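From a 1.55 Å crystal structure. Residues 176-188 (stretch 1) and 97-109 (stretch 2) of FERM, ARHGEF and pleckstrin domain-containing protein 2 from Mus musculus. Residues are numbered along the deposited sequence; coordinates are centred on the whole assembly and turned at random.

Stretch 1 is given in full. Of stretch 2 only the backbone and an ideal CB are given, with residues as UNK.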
# COMPACT_ATOMS: atom_id res chain seq x y z
N PRO A 176 14.03 18.43 -2.79
CA PRO A 176 13.42 17.13 -2.54
C PRO A 176 11.94 17.25 -2.16
O PRO A 176 11.15 16.44 -2.64
CB PRO A 176 14.25 16.56 -1.39
CG PRO A 176 15.63 17.21 -1.61
CD PRO A 176 15.25 18.63 -1.98
N ALA A 177 11.57 18.24 -1.35
CA ALA A 177 10.15 18.39 -0.96
C ALA A 177 9.28 18.71 -2.16
O ALA A 177 8.15 18.22 -2.27
CB ALA A 177 10.00 19.49 0.09
N GLU A 178 9.78 19.56 -3.05
CA GLU A 178 9.02 19.91 -4.26
C GLU A 178 8.85 18.69 -5.13
O GLU A 178 7.77 18.49 -5.71
CB GLU A 178 9.74 21.00 -5.06
CG GLU A 178 9.79 22.35 -4.38
CD GLU A 178 10.65 23.35 -5.13
OE1 GLU A 178 10.30 24.55 -5.13
OE2 GLU A 178 11.68 22.96 -5.70
N SER A 179 9.91 17.89 -5.23
CA SER A 179 9.91 16.69 -6.05
C SER A 179 8.95 15.66 -5.51
O SER A 179 8.21 15.06 -6.27
CB SER A 179 11.33 16.10 -6.14
OG SER A 179 12.23 17.08 -6.62
N ASP A 180 8.94 15.46 -4.19
CA ASP A 180 7.99 14.54 -3.57
C ASP A 180 6.57 15.02 -3.86
O ASP A 180 5.69 14.23 -4.16
CB ASP A 180 8.17 14.50 -2.06
CG ASP A 180 9.45 13.82 -1.62
OD1 ASP A 180 9.79 13.95 -0.43
OD2 ASP A 180 10.14 13.18 -2.44
N PHE A 181 6.34 16.33 -3.75
CA PHE A 181 5.00 16.85 -3.96
C PHE A 181 4.52 16.53 -5.36
O PHE A 181 3.36 16.17 -5.57
CB PHE A 181 4.94 18.37 -3.72
CG PHE A 181 3.57 18.94 -3.94
CD1 PHE A 181 2.55 18.70 -3.03
CD2 PHE A 181 3.30 19.69 -5.07
CE1 PHE A 181 1.28 19.23 -3.25
CE2 PHE A 181 2.03 20.21 -5.29
CZ PHE A 181 1.03 19.98 -4.38
N GLN A 182 5.41 16.66 -6.33
CA GLN A 182 5.05 16.36 -7.71
C GLN A 182 4.74 14.88 -7.89
O GLN A 182 3.85 14.52 -8.64
CB GLN A 182 6.16 16.78 -8.66
CG GLN A 182 6.44 18.26 -8.60
CD GLN A 182 5.88 18.98 -9.78
OE1 GLN A 182 6.62 19.60 -10.55
NE2 GLN A 182 4.57 18.88 -9.95
N VAL A 183 5.50 14.01 -7.22
CA VAL A 183 5.22 12.57 -7.29
C VAL A 183 3.79 12.30 -6.79
O VAL A 183 3.03 11.56 -7.44
CB VAL A 183 6.27 11.75 -6.51
CG1 VAL A 183 5.79 10.30 -6.32
CG2 VAL A 183 7.61 11.78 -7.23
N LEU A 184 3.44 12.91 -5.66
CA LEU A 184 2.13 12.73 -5.06
C LEU A 184 1.02 13.28 -5.97
O LEU A 184 -0.04 12.68 -6.10
CB LEU A 184 2.02 13.39 -3.67
CG LEU A 184 3.10 13.06 -2.64
CD1 LEU A 184 2.70 13.55 -1.25
CD2 LEU A 184 3.43 11.59 -2.62
N GLU A 185 1.29 14.42 -6.59
CA GLU A 185 0.32 15.08 -7.46
C GLU A 185 0.01 14.25 -8.70
O GLU A 185 -1.16 14.13 -9.13
CB GLU A 185 0.83 16.46 -7.85
CG GLU A 185 0.45 17.52 -6.84
CD GLU A 185 -1.06 17.64 -6.71
OE1 GLU A 185 -1.57 17.60 -5.56
OE2 GLU A 185 -1.74 17.76 -7.75
N ILE A 186 1.06 13.69 -9.29
CA ILE A 186 0.91 12.82 -10.45
C ILE A 186 0.21 11.52 -10.04
O ILE A 186 -0.78 11.12 -10.65
CB ILE A 186 2.28 12.47 -11.06
CG1 ILE A 186 2.90 13.71 -11.73
CG2 ILE A 186 2.14 11.35 -12.07
CD1 ILE A 186 4.40 13.57 -12.03
N ALA A 187 0.72 10.88 -9.00
CA ALA A 187 0.20 9.57 -8.59
C ALA A 187 -1.26 9.58 -8.15
O ALA A 187 -1.99 8.63 -8.43
CB ALA A 187 1.05 9.00 -7.48
N ARG A 188 -1.68 10.63 -7.45
CA ARG A 188 -3.00 10.61 -6.81
C ARG A 188 -4.12 10.62 -7.83
O ARG A 188 -5.27 10.32 -7.48
CB ARG A 188 -3.16 11.76 -5.83
CG ARG A 188 -3.44 13.10 -6.49
CD ARG A 188 -3.42 14.20 -5.46
NE ARG A 188 -3.82 15.47 -6.04
CZ ARG A 188 -5.07 15.91 -6.07
NH1 ARG A 188 -5.35 17.08 -6.62
NH2 ARG A 188 -6.04 15.18 -5.52
N UNK A 97 3.03 16.84 7.45
CA UNK A 97 4.48 16.89 7.56
C UNK A 97 5.18 16.54 6.26
O UNK A 97 4.77 15.60 5.56
CB UNK A 97 4.95 15.94 8.67
N UNK A 98 6.25 17.27 5.97
CA UNK A 98 7.12 16.96 4.85
C UNK A 98 7.60 15.50 4.96
O UNK A 98 7.67 14.80 3.96
CB UNK A 98 8.31 17.93 4.81
N UNK A 99 7.89 15.05 6.17
CA UNK A 99 8.40 13.69 6.33
C UNK A 99 7.37 12.64 5.88
O UNK A 99 7.73 11.64 5.26
CB UNK A 99 8.79 13.45 7.79
N UNK A 100 6.11 12.88 6.18
CA UNK A 100 5.06 11.93 5.78
C UNK A 100 4.97 11.94 4.26
O UNK A 100 4.79 10.89 3.64
CB UNK A 100 3.71 12.28 6.41
N UNK A 101 5.06 13.12 3.65
CA UNK A 101 4.96 13.17 2.20
C UNK A 101 6.14 12.45 1.55
O UNK A 101 5.99 11.83 0.49
CB UNK A 101 4.89 14.62 1.72
N UNK A 102 7.30 12.57 2.18
CA UNK A 102 8.50 11.83 1.78
C UNK A 102 8.24 10.32 1.82
O UNK A 102 8.51 9.61 0.85
CB UNK A 102 9.68 12.19 2.69
N UNK A 103 7.70 9.83 2.93
CA UNK A 103 7.39 8.39 3.01
C UNK A 103 6.36 7.96 1.96
O UNK A 103 6.49 6.88 1.38
CB UNK A 103 6.87 8.04 4.41
N UNK A 104 5.37 8.80 1.68
CA UNK A 104 4.39 8.46 0.64
C UNK A 104 5.05 8.38 -0.74
O UNK A 104 4.72 7.51 -1.53
CB UNK A 104 3.26 9.49 0.62
N UNK A 105 5.96 9.30 -1.04
CA UNK A 105 6.67 9.23 -2.31
C UNK A 105 7.46 7.93 -2.43
O UNK A 105 7.51 7.32 -3.51
CB UNK A 105 7.61 10.43 -2.46
N UNK A 106 8.08 7.50 -1.32
CA UNK A 106 8.83 6.24 -1.30
C UNK A 106 7.89 5.05 -1.49
O UNK A 106 8.25 4.06 -2.14
CB UNK A 106 9.60 6.10 0.01
N UNK A 107 6.69 5.14 -0.93
CA UNK A 107 5.72 4.05 -1.09
C UNK A 107 5.30 3.94 -2.55
O UNK A 107 5.21 2.84 -3.11
CB UNK A 107 4.50 4.27 -0.20
N UNK A 108 5.04 5.09 -3.17
CA UNK A 108 4.63 5.09 -4.57
C UNK A 108 5.76 4.61 -5.47
O UNK A 108 5.50 3.91 -6.45
CB UNK A 108 4.18 6.49 -4.99
N UNK A 109 7.00 4.96 -5.12
CA UNK A 109 8.17 4.43 -5.80
C UNK A 109 8.16 2.90 -5.73
O UNK A 109 8.37 2.25 -6.74
CB UNK A 109 9.45 4.99 -5.19

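The two helices, 176-187 and 98-109, cross with their N-to-C directions 54° apart and their axes 9.0 Å apart at closest approach, so the facing positions can be judged by how near each ideal CB comes to stretch 1.

Position 97 has phi/psi of -115/140 and lies just before the helix. With nothing of stretch 1 within 5.5 Å of its CB, stretch 1 sets no limit, though an N-cap position commonly takes Ser, Thr, Asp or Asn; the deposited residue is Glu97.

At position 98 CA-to-CB points sideways, and the CB lies 5.3 Å from Ala177 CB. A small residue would leave this edge open, while a longer chain, polar or apolar, could extend along it. Glu98 has chi1 and chi2 both t, which carries OE1 to 3.3 Å from Ala177 CB. One water donates to Glu98 O (3.0 Å) and to Asp180 OD1 (2.7 Å).

Position 99 points away and position 100 is out of reach, so stretch 1 sets no preference at either. They are Tyr99 and Thr100, the latter hydrogen-bonded through OG1 elsewhere in the structure.

Position 101 points sideways, with its CB 3.8 Å from Leu184 CD1 and 5.0 Å from Asp180 CB. An aliphatic stem suits the leucine methyl, and a polar end could reach, directly or through a water, the carbonyl of Ala177, which already accepts the helix bond from Phe181 N but has room for a second donor. Leucine, methionine, lysine or arginine would all be reasonable. Arg101 combines both features: its CB packs 3.9 Å from Leu184 CD1, and its NE donates (2.8 Å) to a water that in turn donates to Ala177 O (3.0 Å).

At position 102 the CB is 3.6 Å from Asp180 OD1, yet the direction is away overall; beside this carboxylate an acid would be unwelcome, while neutral, aromatic or donor-bearing chains could leave past it. Tyr102 does so with chi1 t, Asp180 OD1 lying at its ring edge and 3.3 Å from Tyr102 CA. A water donates to both Tyr102 O (3.3 Å) and Asp180 OD2 (3.0 Å).

Position 103 points away, so stretch 1 does not discriminate among side chains; it is Leu103. Position 104 points sideways, its CB 3.9 Å from Leu184 CD2, favouring an apolar start; Phe104 provides it, while its ring leads away.

Position 105 is the tightest: the CA-to-CA distance to Asp180 is 5.6 Å, and its CB points toward stretch 1, 3.7 Å from Asp180 OD2 and 4.3 Å from both Val183 CG1 and Leu184 CD2. Glycine, alanine or serine would suit. Ala105 adds only a methyl, its CB 4.2 Å from Val183 CG1.

Positions 106 and 107 face no part of stretch 1, which leaves the choice open; they are Leu106 and Gln107.

Position 108 points toward an apolar patch, its CB 4.3 Å from Val183 CG1 and 4.7 Å from Ala187 CB, suiting a branched aliphatic. Leu108 sends CD1 to 3.6 Å from Ala187 CB and 3.8 Å from Leu184 CD2, helping Arg101, Phe104 and Ala105 form the hole that receives Leu184.

Position 109 is unconstrained; Lys109 extends all-t, leading away.

Stretch 2 (97-109) EEYTRYLFALQLK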
# COMPACT_ATOMS: atom_id res chain seq x y z
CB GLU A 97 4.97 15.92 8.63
CG GLU A 97 4.49 16.26 10.02
CD GLU A 97 5.12 17.53 10.56
OE1 GLU A 97 4.59 18.08 11.54
OE2 GLU A 97 6.14 17.98 9.99
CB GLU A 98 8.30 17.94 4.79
CG GLU A 98 9.27 17.70 3.63
CD GLU A 98 10.31 18.80 3.48
OE1 GLU A 98 9.91 19.98 3.38
OE2 GLU A 98 11.53 18.48 3.44
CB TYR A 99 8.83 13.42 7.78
CG TYR A 99 9.41 12.05 7.99
CD1 TYR A 99 10.62 11.71 7.40
CD2 TYR A 99 8.76 11.11 8.76
CE1 TYR A 99 11.17 10.46 7.57
CE2 TYR A 99 9.31 9.85 8.95
CZ TYR A 99 10.49 9.54 8.34
OH TYR A 99 11.03 8.29 8.53
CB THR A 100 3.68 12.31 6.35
OG1 THR A 100 3.81 12.68 7.73
CG2 THR A 100 2.71 11.13 6.25
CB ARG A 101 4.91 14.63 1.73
CG ARG A 101 3.66 15.35 2.24
CD ARG A 101 3.48 16.70 1.56
NE ARG A 101 4.49 17.69 1.92
CZ ARG A 101 4.42 18.49 2.98
NH1 ARG A 101 3.39 18.42 3.82
NH2 ARG A 101 5.39 19.38 3.21
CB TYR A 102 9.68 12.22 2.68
CG TYR A 102 10.85 11.27 2.67
CD1 TYR A 102 11.60 11.05 1.52
CD2 TYR A 102 11.22 10.60 3.83
CE1 TYR A 102 12.68 10.18 1.52
CE2 TYR A 102 12.31 9.74 3.85
CZ TYR A 102 13.04 9.53 2.70
OH TYR A 102 14.11 8.68 2.70
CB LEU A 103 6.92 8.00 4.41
CG LEU A 103 7.98 8.12 5.50
CD1 LEU A 103 7.44 7.49 6.78
CD2 LEU A 103 9.32 7.49 5.10
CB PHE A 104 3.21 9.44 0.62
CG PHE A 104 2.02 8.97 1.42
CD1 PHE A 104 0.88 8.50 0.78
CD2 PHE A 104 2.03 9.00 2.81
CE1 PHE A 104 -0.22 8.06 1.50
CE2 PHE A 104 0.92 8.56 3.55
CZ PHE A 104 -0.21 8.09 2.89
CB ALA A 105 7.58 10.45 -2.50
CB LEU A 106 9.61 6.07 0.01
CG LEU A 106 10.81 7.01 0.22
CD1 LEU A 106 11.54 6.66 1.52
CD2 LEU A 106 11.75 6.89 -0.97
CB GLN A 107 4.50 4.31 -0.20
CG GLN A 107 3.32 3.36 -0.45
CD GLN A 107 3.59 1.95 0.02
OE1 GLN A 107 3.51 0.99 -0.75
NE2 GLN A 107 3.91 1.81 1.28
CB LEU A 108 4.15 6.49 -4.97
CG LEU A 108 2.85 6.85 -4.25
CD1 LEU A 108 2.65 8.35 -4.35
CD2 LEU A 108 1.63 6.07 -4.79
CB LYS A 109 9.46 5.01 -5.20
CG LYS A 109 10.74 4.37 -5.73
CD LYS A 109 11.97 4.98 -5.08
CE LYS A 109 13.20 4.16 -5.43
NZ LYS A 109 14.42 4.62 -4.72
O HOH W 1 8.48 15.67 1.23
O HOH W 2 6.74 17.50 0.25
O HOH W 3 10.76 10.39 -1.43
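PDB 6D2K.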